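Long-range contacts in catalase (Corynebacterium glutamicum, PDB 4B7F), which catalyses the breakdown of hydrogen peroxide to water and oxygen at a haem, acts as a tetramer and binds NADPH: residues Val224-His229 with Val275-Phe280; Asp282-Arg287 with Val445-Asp450; Glu62-Arg67 with Gln322-Ala327. All coordinates share one frame; numbering follows the deposited sequence.

In the fold
Contact 1 pairs strands 223-232 and 270-279 of the antiparallel beta-barrel at the centre of the catalase fold. Contact 2 follows along the chain: residues 282-287, in the loop leaving strand 270-279, meet a loop just before helix 454-463. These two contacts touch, their centres about 16 Å apart, with M278 packing on A283 and Y286. Contact 3, whose segments enclose contact 1 in sequence and alternate with those of contact 2, lies across the chain's centre, its own centre about 33 Å from that of contact 1 and about 41 Å from that of contact 2. Contact 1 borders the NADPH, contact 3 holds a haem propionate, and contacts 2 and 3 also meet a second subunit.

Contact 1. Residues Val224-His229 with Val275-Phe280. With NDP (NADPH dihydro-nicotinamide-adenine-dinucleotide phosphate), chain F.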
# COMPACT_ATOMS: atom_id res chain seq x y z
N VAL A 224 -29.24 -30.92 -2.08
CA VAL A 224 -28.51 -32.15 -2.38
C VAL A 224 -27.03 -31.78 -2.31
O VAL A 224 -26.68 -30.62 -2.53
CB VAL A 224 -28.82 -32.69 -3.78
CG1 VAL A 224 -30.25 -33.20 -3.88
CG2 VAL A 224 -28.58 -31.60 -4.85
N TRP A 225 -26.17 -32.74 -2.01
CA TRP A 225 -24.73 -32.48 -2.03
C TRP A 225 -24.21 -32.77 -3.43
O TRP A 225 -24.66 -33.71 -4.09
CB TRP A 225 -24.01 -33.35 -1.01
CG TRP A 225 -24.48 -33.15 0.41
CD1 TRP A 225 -25.18 -34.05 1.17
CD2 TRP A 225 -24.28 -32.00 1.24
NE1 TRP A 225 -25.43 -33.53 2.41
CE2 TRP A 225 -24.89 -32.27 2.49
CE3 TRP A 225 -23.64 -30.76 1.06
CZ2 TRP A 225 -24.88 -31.36 3.54
CZ3 TRP A 225 -23.64 -29.85 2.11
CH2 TRP A 225 -24.25 -30.16 3.34
N VAL A 226 -23.26 -31.96 -3.91
CA VAL A 226 -22.74 -32.16 -5.27
C VAL A 226 -21.23 -32.02 -5.33
O VAL A 226 -20.63 -31.36 -4.48
CB VAL A 226 -23.37 -31.17 -6.29
CG1 VAL A 226 -24.89 -31.28 -6.29
CG2 VAL A 226 -22.96 -29.73 -5.99
N LYS A 227 -20.63 -32.67 -6.32
CA LYS A 227 -19.24 -32.43 -6.68
C LYS A 227 -19.18 -32.15 -8.17
O LYS A 227 -19.82 -32.85 -8.97
CB LYS A 227 -18.35 -33.64 -6.34
CG LYS A 227 -18.01 -33.77 -4.85
CD LYS A 227 -16.95 -34.82 -4.61
CE LYS A 227 -16.67 -35.02 -3.12
NZ LYS A 227 -16.03 -33.83 -2.47
N TYR A 228 -18.42 -31.13 -8.55
CA TYR A 228 -18.28 -30.76 -9.95
C TYR A 228 -17.12 -31.48 -10.64
O TYR A 228 -16.02 -31.59 -10.09
CB TYR A 228 -18.02 -29.26 -10.08
CG TYR A 228 -19.16 -28.36 -9.67
CD1 TYR A 228 -20.25 -28.15 -10.51
CD2 TYR A 228 -19.13 -27.68 -8.46
CE1 TYR A 228 -21.29 -27.30 -10.14
CE2 TYR A 228 -20.15 -26.84 -8.09
CZ TYR A 228 -21.23 -26.65 -8.93
OH TYR A 228 -22.26 -25.81 -8.56
N HIS A 229 -17.36 -31.98 -11.85
CA HIS A 229 -16.35 -32.55 -12.71
C HIS A 229 -16.40 -31.94 -14.10
O HIS A 229 -17.46 -31.94 -14.74
CB HIS A 229 -16.55 -34.05 -12.88
CG HIS A 229 -16.49 -34.83 -11.62
ND1 HIS A 229 -15.54 -35.68 -11.34
CD2 HIS A 229 -17.32 -34.83 -10.55
CE1 HIS A 229 -15.75 -36.18 -10.16
NE2 HIS A 229 -16.84 -35.66 -9.68
N VAL A 275 -21.88 -33.39 -12.78
CA VAL A 275 -21.85 -33.43 -11.31
C VAL A 275 -22.10 -34.83 -10.76
O VAL A 275 -22.74 -35.66 -11.41
CB VAL A 275 -22.92 -32.50 -10.68
CG1 VAL A 275 -22.48 -31.03 -10.71
CG2 VAL A 275 -24.26 -32.69 -11.38
N GLN A 276 -21.58 -35.09 -9.57
CA GLN A 276 -22.04 -36.23 -8.78
C GLN A 276 -23.09 -35.64 -7.88
O GLN A 276 -22.93 -34.50 -7.42
CB GLN A 276 -20.91 -36.80 -7.93
CG GLN A 276 -19.81 -37.47 -8.74
CD GLN A 276 -18.67 -37.99 -7.87
OE1 GLN A 276 -17.87 -37.22 -7.35
NE2 GLN A 276 -18.60 -39.32 -7.72
N ILE A 277 -24.18 -36.37 -7.64
CA ILE A 277 -25.22 -35.85 -6.76
C ILE A 277 -25.54 -36.83 -5.66
O ILE A 277 -26.03 -37.93 -5.91
CB ILE A 277 -26.49 -35.48 -7.55
CG1 ILE A 277 -26.15 -34.45 -8.63
CG2 ILE A 277 -27.57 -34.95 -6.61
CD1 ILE A 277 -27.29 -34.15 -9.57
N MET A 278 -25.25 -36.43 -4.43
CA MET A 278 -25.53 -37.26 -3.26
C MET A 278 -26.72 -36.69 -2.52
O MET A 278 -26.69 -35.54 -2.09
CB MET A 278 -24.31 -37.32 -2.33
CG MET A 278 -24.57 -37.99 -0.98
SD MET A 278 -23.17 -37.98 0.17
CE MET A 278 -21.96 -38.96 -0.73
N PRO A 279 -27.80 -37.49 -2.40
CA PRO A 279 -28.96 -37.06 -1.60
C PRO A 279 -28.53 -36.64 -0.19
O PRO A 279 -27.62 -37.24 0.39
CB PRO A 279 -29.82 -38.33 -1.53
CG PRO A 279 -29.53 -39.01 -2.86
CD PRO A 279 -28.05 -38.77 -3.09
N PHE A 280 -29.17 -35.60 0.33
CA PHE A 280 -28.86 -35.07 1.65
C PHE A 280 -28.87 -36.19 2.70
O PHE A 280 -27.99 -36.23 3.55
CB PHE A 280 -29.89 -34.00 2.01
CG PHE A 280 -29.53 -33.20 3.24
CD1 PHE A 280 -28.71 -32.08 3.14
CD2 PHE A 280 -30.05 -33.55 4.48
CE1 PHE A 280 -28.39 -31.34 4.27
CE2 PHE A 280 -29.74 -32.81 5.61
CZ PHE A 280 -28.91 -31.71 5.50
PA NDP F . -13.61 -45.29 -10.97
O1A NDP F . -13.11 -46.49 -11.68
O2A NDP F . -15.08 -45.10 -11.15
O5B NDP F . -12.75 -44.06 -11.55
C5B NDP F . -11.37 -44.00 -11.27
C4B NDP F . -10.91 -42.62 -11.70
O4B NDP F . -9.49 -42.51 -11.67
C3B NDP F . -11.39 -42.32 -13.13
O3B NDP F . -11.97 -41.04 -13.19
C2B NDP F . -10.10 -42.34 -13.92
O2B NDP F . -10.13 -41.53 -15.08
C1B NDP F . -9.08 -41.89 -12.87
N9A NDP F . -7.69 -42.17 -13.27
C8A NDP F . -7.25 -43.04 -14.25
N7A NDP F . -5.90 -42.97 -14.30
C5A NDP F . -5.47 -42.07 -13.37
C6A NDP F . -4.20 -41.62 -13.00
N6A NDP F . -3.16 -41.83 -13.80
N1A NDP F . -4.09 -40.68 -12.00
C2A NDP F . -5.23 -40.20 -11.37
N3A NDP F . -6.49 -40.65 -11.74
C4A NDP F . -6.60 -41.57 -12.73
O3 NDP F . -13.16 -45.40 -9.42
PN NDP F . -13.67 -44.45 -8.21
O1N NDP F . -14.47 -43.31 -8.72
O2N NDP F . -14.21 -45.31 -7.13
O5D NDP F . -12.27 -43.93 -7.62
C5D NDP F . -11.13 -44.77 -7.63
C4D NDP F . -9.88 -43.92 -7.46
O4D NDP F . -9.69 -43.07 -8.58
C3D NDP F . -10.00 -43.00 -6.25
O3D NDP F . -9.49 -43.59 -5.06
C2D NDP F . -9.24 -41.76 -6.67
O2D NDP F . -7.91 -41.86 -6.22
C1D NDP F . -9.20 -41.80 -8.19
N1N NDP F . -10.03 -40.72 -8.77
C2N NDP F . -11.30 -40.54 -8.31
C3N NDP F . -12.18 -39.64 -8.90
C7N NDP F . -13.56 -39.50 -8.31
O7N NDP F . -14.17 -38.24 -8.29
N7N NDP F . -14.18 -40.58 -7.81
C4N NDP F . -11.79 -38.81 -10.10
C5N NDP F . -10.37 -39.09 -10.52
C6N NDP F . -9.57 -40.01 -9.85
P2B NDP F . -10.57 -42.17 -16.50
O1X NDP F . -9.66 -43.33 -16.86
O2X NDP F . -12.01 -42.63 -16.45
O3X NDP F . -10.40 -41.09 -17.55
O HOH W 1 -26.51 -34.26 5.02
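W225 and M278 exchange two backbone hydrogen bonds, W225 N to M278 O and M278 N to W225 O, each 2.8 Å long. K227 and Q276 form the next hydrogen-bonded pair, with Q276 N 2.9 Å from K227 O. Beyond it H229 NE2 gives its proton to Q276 OE1 at 3.0 Å. The acceptor lies close to the imidazole plane, whereas the donor stands above the amide plane, the two planes being nearly perpendicular at 86°. An extended glutamine suits this place because its amide reaches two ways: NE2 binds the carbonyls of Y302 and W297. K227 turns its ammonium elsewhere, to S211 and T213.

Water 1 ties W225 NE1 to F280 O and sits over the centre of one face of the F280 ring. A chi1 of -169° carries the F280 ring back towards W225, where F280 CE1 comes within 3.6 Å of W225 CZ2. The two rings lie almost parallel (15°) but displaced, so little of one lies over the other. M278 SD makes an oblique Met-aromatic contact with the same indole. On the other sheet face, branched V226, I277 and V275 fill the surface between strands; V275 CG1 lies 3.6 Å from Y228 CD1.

H229 CE1 approaches the NADPH carboxamide oxygen O7N to 3.2 Å, at the edge of the imidazole. From W225 to Y228 this is a regular antiparallel pair of the catalase beta-barrel, with one end bordering the nicotinamide part of the NADPH site.

Contact 2. Residues Asp282-Arg287 with Val445-Asp450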
# COMPACT_ATOMS: atom_id res chain seq x y z
N ASP A 282 -28.21 -39.30 2.36
CA ASP A 282 -27.17 -40.31 2.11
C ASP A 282 -25.88 -40.00 2.85
O ASP A 282 -25.03 -40.87 3.03
CB ASP A 282 -26.83 -40.38 0.62
CG ASP A 282 -27.72 -41.32 -0.15
OD1 ASP A 282 -28.86 -41.54 0.30
OD2 ASP A 282 -27.28 -41.82 -1.21
N ALA A 283 -25.72 -38.74 3.25
CA ALA A 283 -24.43 -38.27 3.74
C ALA A 283 -23.91 -39.02 4.95
O ALA A 283 -22.75 -39.44 4.98
CB ALA A 283 -24.48 -36.77 4.03
N GLU A 284 -24.76 -39.22 5.96
CA GLU A 284 -24.30 -39.85 7.19
C GLU A 284 -23.91 -41.31 6.99
O GLU A 284 -23.07 -41.84 7.73
CB GLU A 284 -25.36 -39.73 8.30
CG GLU A 284 -25.57 -38.31 8.82
CD GLU A 284 -24.34 -37.74 9.54
OE1 GLU A 284 -23.41 -38.51 9.87
OE2 GLU A 284 -24.32 -36.52 9.78
N ASN A 285 -24.50 -41.96 5.99
CA ASN A 285 -24.26 -43.38 5.77
C ASN A 285 -23.15 -43.74 4.80
O ASN A 285 -22.84 -44.92 4.65
CB ASN A 285 -25.53 -44.08 5.28
CG ASN A 285 -26.69 -43.91 6.22
OD1 ASN A 285 -26.53 -44.01 7.44
ND2 ASN A 285 -27.86 -43.63 5.66
N TYR A 286 -22.59 -42.75 4.11
CA TYR A 286 -21.57 -43.07 3.11
C TYR A 286 -20.34 -43.69 3.80
O TYR A 286 -19.99 -43.31 4.92
CB TYR A 286 -21.19 -41.84 2.26
CG TYR A 286 -20.44 -42.23 1.01
CD1 TYR A 286 -20.96 -43.17 0.13
CD2 TYR A 286 -19.20 -41.66 0.71
CE1 TYR A 286 -20.27 -43.55 -1.01
CE2 TYR A 286 -18.51 -42.02 -0.43
CZ TYR A 286 -19.05 -42.97 -1.29
OH TYR A 286 -18.37 -43.35 -2.42
N ARG A 287 -19.71 -44.67 3.13
CA ARG A 287 -18.57 -45.38 3.71
C ARG A 287 -17.41 -44.44 4.06
O ARG A 287 -16.60 -44.74 4.95
CB ARG A 287 -18.08 -46.46 2.75
CG ARG A 287 -17.77 -45.93 1.35
CD ARG A 287 -17.49 -47.06 0.36
NE ARG A 287 -16.35 -47.88 0.78
CZ ARG A 287 -15.62 -48.63 -0.04
NH1 ARG A 287 -15.89 -48.69 -1.33
NH2 ARG A 287 -14.59 -49.33 0.45
N VAL A 445 -16.25 -36.46 11.71
CA VAL A 445 -17.04 -37.64 12.05
C VAL A 445 -16.42 -38.81 11.30
O VAL A 445 -16.15 -38.72 10.10
CB VAL A 445 -18.52 -37.48 11.66
CG1 VAL A 445 -19.29 -38.76 11.96
CG2 VAL A 445 -19.14 -36.32 12.40
N LYS A 446 -16.17 -39.90 12.01
CA LYS A 446 -15.48 -41.01 11.39
C LYS A 446 -16.46 -41.96 10.72
O LYS A 446 -17.39 -42.46 11.35
CB LYS A 446 -14.61 -41.75 12.40
CG LYS A 446 -13.82 -42.89 11.78
CD LYS A 446 -12.95 -43.59 12.80
CE LYS A 446 -12.14 -44.68 12.12
NZ LYS A 446 -11.14 -45.29 13.03
N HIS A 447 -16.26 -42.19 9.43
CA HIS A 447 -17.08 -43.15 8.72
C HIS A 447 -16.33 -44.47 8.61
O HIS A 447 -15.12 -44.52 8.84
CB HIS A 447 -17.50 -42.61 7.36
CG HIS A 447 -18.44 -41.45 7.42
ND1 HIS A 447 -19.54 -41.34 6.59
CD2 HIS A 447 -18.46 -40.35 8.22
CE1 HIS A 447 -20.19 -40.23 6.87
NE2 HIS A 447 -19.56 -39.61 7.85
N GLN A 448 -17.07 -45.53 8.26
CA GLN A 448 -16.55 -46.90 8.22
C GLN A 448 -15.15 -47.06 7.62
O GLN A 448 -14.29 -47.73 8.20
CB GLN A 448 -17.52 -47.80 7.43
CG GLN A 448 -16.99 -49.19 7.12
CD GLN A 448 -17.74 -49.86 5.98
OE1 GLN A 448 -17.14 -50.56 5.15
NE2 GLN A 448 -19.05 -49.66 5.93
N ASP A 449 -14.92 -46.45 6.46
CA ASP A 449 -13.68 -46.69 5.72
C ASP A 449 -12.72 -45.49 5.74
O ASP A 449 -11.78 -45.44 4.93
CB ASP A 449 -13.99 -47.09 4.28
CG ASP A 449 -14.63 -48.46 4.19
OD1 ASP A 449 -14.30 -49.32 5.03
OD2 ASP A 449 -15.46 -48.67 3.27
N ASP A 450 -12.93 -44.56 6.66
CA ASP A 450 -12.06 -43.38 6.72
C ASP A 450 -10.68 -43.68 7.28
O ASP A 450 -10.54 -44.07 8.44
CB ASP A 450 -12.68 -42.27 7.59
CG ASP A 450 -13.79 -41.52 6.90
OD1 ASP A 450 -13.87 -41.57 5.65
OD2 ASP A 450 -14.59 -40.87 7.62
O HOH W 2 -19.98 -45.19 7.83
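H447 and R287 supply the side chains through which these two loops hold each other, and most of the partners are backbone carbonyls. H447 ND1 donates to Y286 O over 2.6 Å, a nearly straight bond (167°) that runs in the imidazole plane. H447 CE1 lies against two more carbonyl oxygens, A283 O at 3.3 Å and E284 O slightly farther off. A histidine fits here because a flat ring can present both a donor and a polarised C-H to the carbonyl oxygens of A283, E284 and Y286. NE2, by contrast, is buried without a partner in the model.

Backbone bonding adds D449 N to R287 O at 2.8 Å. It draws on a type I beta turn from H447 to D450, closed by D450 N to H447 O and braced by the D450 carboxylate, whose OD2 receives H447 N. The turn lies just before helix 454-463, the first of the C-terminal helices, and is fastened here to the loop that leaves the barrel strand 270-279.

The charged pair is R287 with D449. R287 NE and NH2 both reach the single oxygen D449 OD2, at 2.8 and 3.0 Å, in a side-on grip. NE meets the anti lone pair; NH2 comes from above the carboxylate, whose plane is turned 72° from the guanidinium. A chi1 of 54° sets R287 CG over the centre of one face of the Y286 ring, while the longer chain beyond carries NE and NH2 to the D449 carboxylate. Y286 itself hydrogen-bonds D301 and S298 through its hydroxyl. Water 2 accepts from Q448 N and bonds Y286 O only weakly.

Contact 3. Residues Glu62-Arg67 with Gln322-Ala327; sequences ENVPER and QIEQIA. With HEM (protoporphyrin IX containing Fe), chain I.
R67 runs from the loop 62-67 past the end of helix 319-324 to a haem propionate, and the E324 side chain runs antiparallel beside it. From CB, chi1 of -67° sets CG anti to the carbonyl carbon, and R67 CG passes 3.9 Å from the propionate oxygen O2A of the haem. The chain then stays extended to NE, with CD near the second propionate. R67 NE donates to haem O1D of that group at 2.9 Å, the oxygen lying at the guanidinium edge.

At the tip, R67 NH1 donates to E324 O at 3.0 Å and is also held by water 5, which accepts from R67 N too. The E324 carboxylate is nearly perpendicular to the guanidinium (84°), and E324 OE1 makes only a long salt bridge with R67 NH1, at 3.6 Å. NH2 adds weak bonds to I323 O and E324 O and lies against I326 CG2. Arginine suits the place, since its N-H groups fan out in one plane to serve a propionate and a helix end together; the carbonyl oxygens at the helix end suit its charge. R359, close to NH2, also binds E324 O and I326 O and the haem.

Bending at chi2 (67°) turns E324 back towards the loop, where OE2 takes protons from waters 4 and 5. Water 4 joins E324 OE2 to P65 O, 2.7 Å from each. A carboxylate is apt here, gathering waters that connect it to the loop's backbone.

Together with R106 and Q356, R67 and R359 form the polar anchor of the haem propionates in the buried catalase haem pocket.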
# COMPACT_ATOMS: atom_id res chain seq x y z
N GLU A 62 5.10 -0.72 -11.76
CA GLU A 62 4.38 -1.72 -12.56
C GLU A 62 4.06 -3.02 -11.82
O GLU A 62 2.98 -3.59 -12.02
CB GLU A 62 5.12 -2.01 -13.87
CG GLU A 62 5.07 -0.84 -14.83
CD GLU A 62 5.79 -1.09 -16.13
OE1 GLU A 62 6.01 -2.27 -16.52
OE2 GLU A 62 6.16 -0.07 -16.78
N ASN A 63 4.97 -3.48 -10.98
CA ASN A 63 4.80 -4.77 -10.33
C ASN A 63 3.89 -4.70 -9.11
O ASN A 63 3.86 -3.70 -8.38
CB ASN A 63 6.15 -5.36 -9.90
CG ASN A 63 6.96 -5.90 -11.07
OD1 ASN A 63 6.42 -6.25 -12.12
ND2 ASN A 63 8.28 -5.98 -10.89
N VAL A 64 3.16 -5.79 -8.90
CA VAL A 64 2.27 -5.92 -7.75
C VAL A 64 2.62 -7.24 -7.08
O VAL A 64 3.31 -8.07 -7.69
CB VAL A 64 0.81 -5.91 -8.20
CG1 VAL A 64 0.44 -4.52 -8.72
CG2 VAL A 64 0.59 -6.94 -9.30
N PRO A 65 2.18 -7.45 -5.83
CA PRO A 65 2.46 -8.78 -5.28
C PRO A 65 1.80 -9.88 -6.09
O PRO A 65 0.61 -9.77 -6.43
CB PRO A 65 1.84 -8.73 -3.88
CG PRO A 65 1.75 -7.25 -3.56
CD PRO A 65 1.43 -6.60 -4.89
N GLU A 66 2.55 -10.93 -6.41
CA GLU A 66 2.00 -12.07 -7.11
C GLU A 66 1.14 -12.86 -6.13
O GLU A 66 1.25 -12.65 -4.91
CB GLU A 66 3.13 -12.95 -7.68
CG GLU A 66 3.92 -13.71 -6.63
CD GLU A 66 5.06 -14.56 -7.20
OE1 GLU A 66 5.55 -14.25 -8.31
OE2 GLU A 66 5.47 -15.52 -6.52
N ARG A 67 0.26 -13.71 -6.65
CA ARG A 67 -0.55 -14.60 -5.80
C ARG A 67 0.32 -15.54 -4.98
O ARG A 67 1.30 -16.09 -5.48
CB ARG A 67 -1.43 -15.52 -6.67
CG ARG A 67 -2.53 -14.82 -7.44
CD ARG A 67 -2.97 -15.70 -8.61
NE ARG A 67 -4.16 -15.16 -9.25
CZ ARG A 67 -4.16 -14.12 -10.07
NH1 ARG A 67 -3.03 -13.48 -10.35
NH2 ARG A 67 -5.31 -13.70 -10.60
N GLN A 322 -6.43 -8.30 -17.17
CA GLN A 322 -7.57 -9.20 -17.16
C GLN A 322 -7.26 -10.58 -16.56
O GLN A 322 -8.17 -11.29 -16.16
CB GLN A 322 -8.16 -9.33 -18.57
CG GLN A 322 -8.66 -7.98 -19.16
CD GLN A 322 -9.13 -8.13 -20.60
OE1 GLN A 322 -8.44 -8.73 -21.42
NE2 GLN A 322 -10.30 -7.57 -20.91
N ILE A 323 -5.98 -10.95 -16.53
CA ILE A 323 -5.61 -12.24 -15.93
C ILE A 323 -4.88 -12.05 -14.61
O ILE A 323 -5.28 -12.62 -13.59
CB ILE A 323 -4.79 -13.13 -16.90
CG1 ILE A 323 -5.55 -13.32 -18.23
CG2 ILE A 323 -4.44 -14.47 -16.25
CD1 ILE A 323 -6.90 -14.04 -18.08
N GLU A 324 -3.82 -11.25 -14.60
CA GLU A 324 -3.12 -11.03 -13.33
C GLU A 324 -4.05 -10.41 -12.29
O GLU A 324 -4.00 -10.77 -11.11
CB GLU A 324 -1.85 -10.19 -13.52
CG GLU A 324 -1.09 -9.92 -12.21
CD GLU A 324 -0.46 -11.17 -11.60
OE1 GLU A 324 -0.26 -12.17 -12.33
OE2 GLU A 324 -0.16 -11.15 -10.37
N GLN A 325 -4.92 -9.49 -12.73
CA GLN A 325 -5.82 -8.80 -11.81
C GLN A 325 -7.17 -9.48 -11.61
O GLN A 325 -8.01 -8.96 -10.86
CB GLN A 325 -6.07 -7.36 -12.26
CG GLN A 325 -4.82 -6.50 -12.35
CD GLN A 325 -5.18 -5.04 -12.59
OE1 GLN A 325 -4.71 -4.15 -11.88
NE2 GLN A 325 -6.01 -4.80 -13.58
N ILE A 326 -7.42 -10.60 -12.28
CA ILE A 326 -8.67 -11.29 -11.97
C ILE A 326 -8.61 -11.75 -10.51
O ILE A 326 -7.53 -12.08 -9.99
CB ILE A 326 -9.00 -12.47 -12.94
CG1 ILE A 326 -10.49 -12.82 -12.87
CG2 ILE A 326 -8.18 -13.72 -12.61
CD1 ILE A 326 -10.95 -13.70 -14.02
N ALA A 327 -9.75 -11.71 -9.84
CA ALA A 327 -9.82 -12.05 -8.43
C ALA A 327 -10.83 -13.17 -8.25
O ALA A 327 -12.01 -12.94 -7.92
CB ALA A 327 -10.21 -10.82 -7.60
CHA HEM I . -5.21 -19.45 -5.12
CHB HEM I . -6.14 -19.98 -0.39
CHC HEM I . -6.90 -24.73 -1.08
CHD HEM I . -7.48 -23.73 -5.78
C1A HEM I . -5.38 -19.17 -3.78
C2A HEM I . -5.24 -17.89 -3.13
C3A HEM I . -5.50 -18.05 -1.83
C4A HEM I . -5.82 -19.43 -1.60
CMA HEM I . -5.49 -16.95 -0.75
CAA HEM I . -4.85 -16.55 -3.81
CBA HEM I . -6.10 -15.96 -4.47
CGA HEM I . -5.83 -14.60 -5.07
O1A HEM I . -6.49 -14.26 -6.10
O2A HEM I . -4.95 -13.87 -4.54
C1B HEM I . -6.40 -21.31 -0.17
C2B HEM I . -6.65 -21.89 1.12
C3B HEM I . -6.84 -23.21 0.94
C4B HEM I . -6.74 -23.49 -0.48
CMB HEM I . -6.65 -21.08 2.44
CAB HEM I . -7.16 -24.30 1.99
CBB HEM I . -7.68 -24.00 3.19
C1C HEM I . -7.29 -24.83 -2.40
C2C HEM I . -8.12 -25.87 -2.99
C3C HEM I . -8.27 -25.58 -4.30
C4C HEM I . -7.57 -24.35 -4.55
CMC HEM I . -8.66 -27.10 -2.22
CAC HEM I . -9.06 -26.32 -5.41
CBC HEM I . -10.15 -27.08 -5.18
C1D HEM I . -6.87 -22.54 -6.04
C2D HEM I . -6.71 -21.99 -7.37
C3D HEM I . -6.01 -20.66 -7.17
C4D HEM I . -5.81 -20.52 -5.74
CMD HEM I . -7.16 -22.62 -8.69
CAD HEM I . -5.62 -19.67 -8.27
CBD HEM I . -6.89 -18.94 -8.69
CGD HEM I . -6.46 -18.11 -9.86
O1D HEM I . -6.43 -16.85 -9.72
O2D HEM I . -6.13 -18.73 -10.91
NA HEM I . -5.74 -20.11 -2.82
NB HEM I . -6.46 -22.30 -1.13
NC HEM I . -6.99 -23.91 -3.38
ND HEM I . -6.33 -21.65 -5.12
FE HEM I . -6.32 -22.04 -3.10
O HOH W 3 2.46 -9.84 -9.92
O HOH W 4 -1.29 -9.66 -8.39
O HOH W 5 -0.05 -14.01 -9.72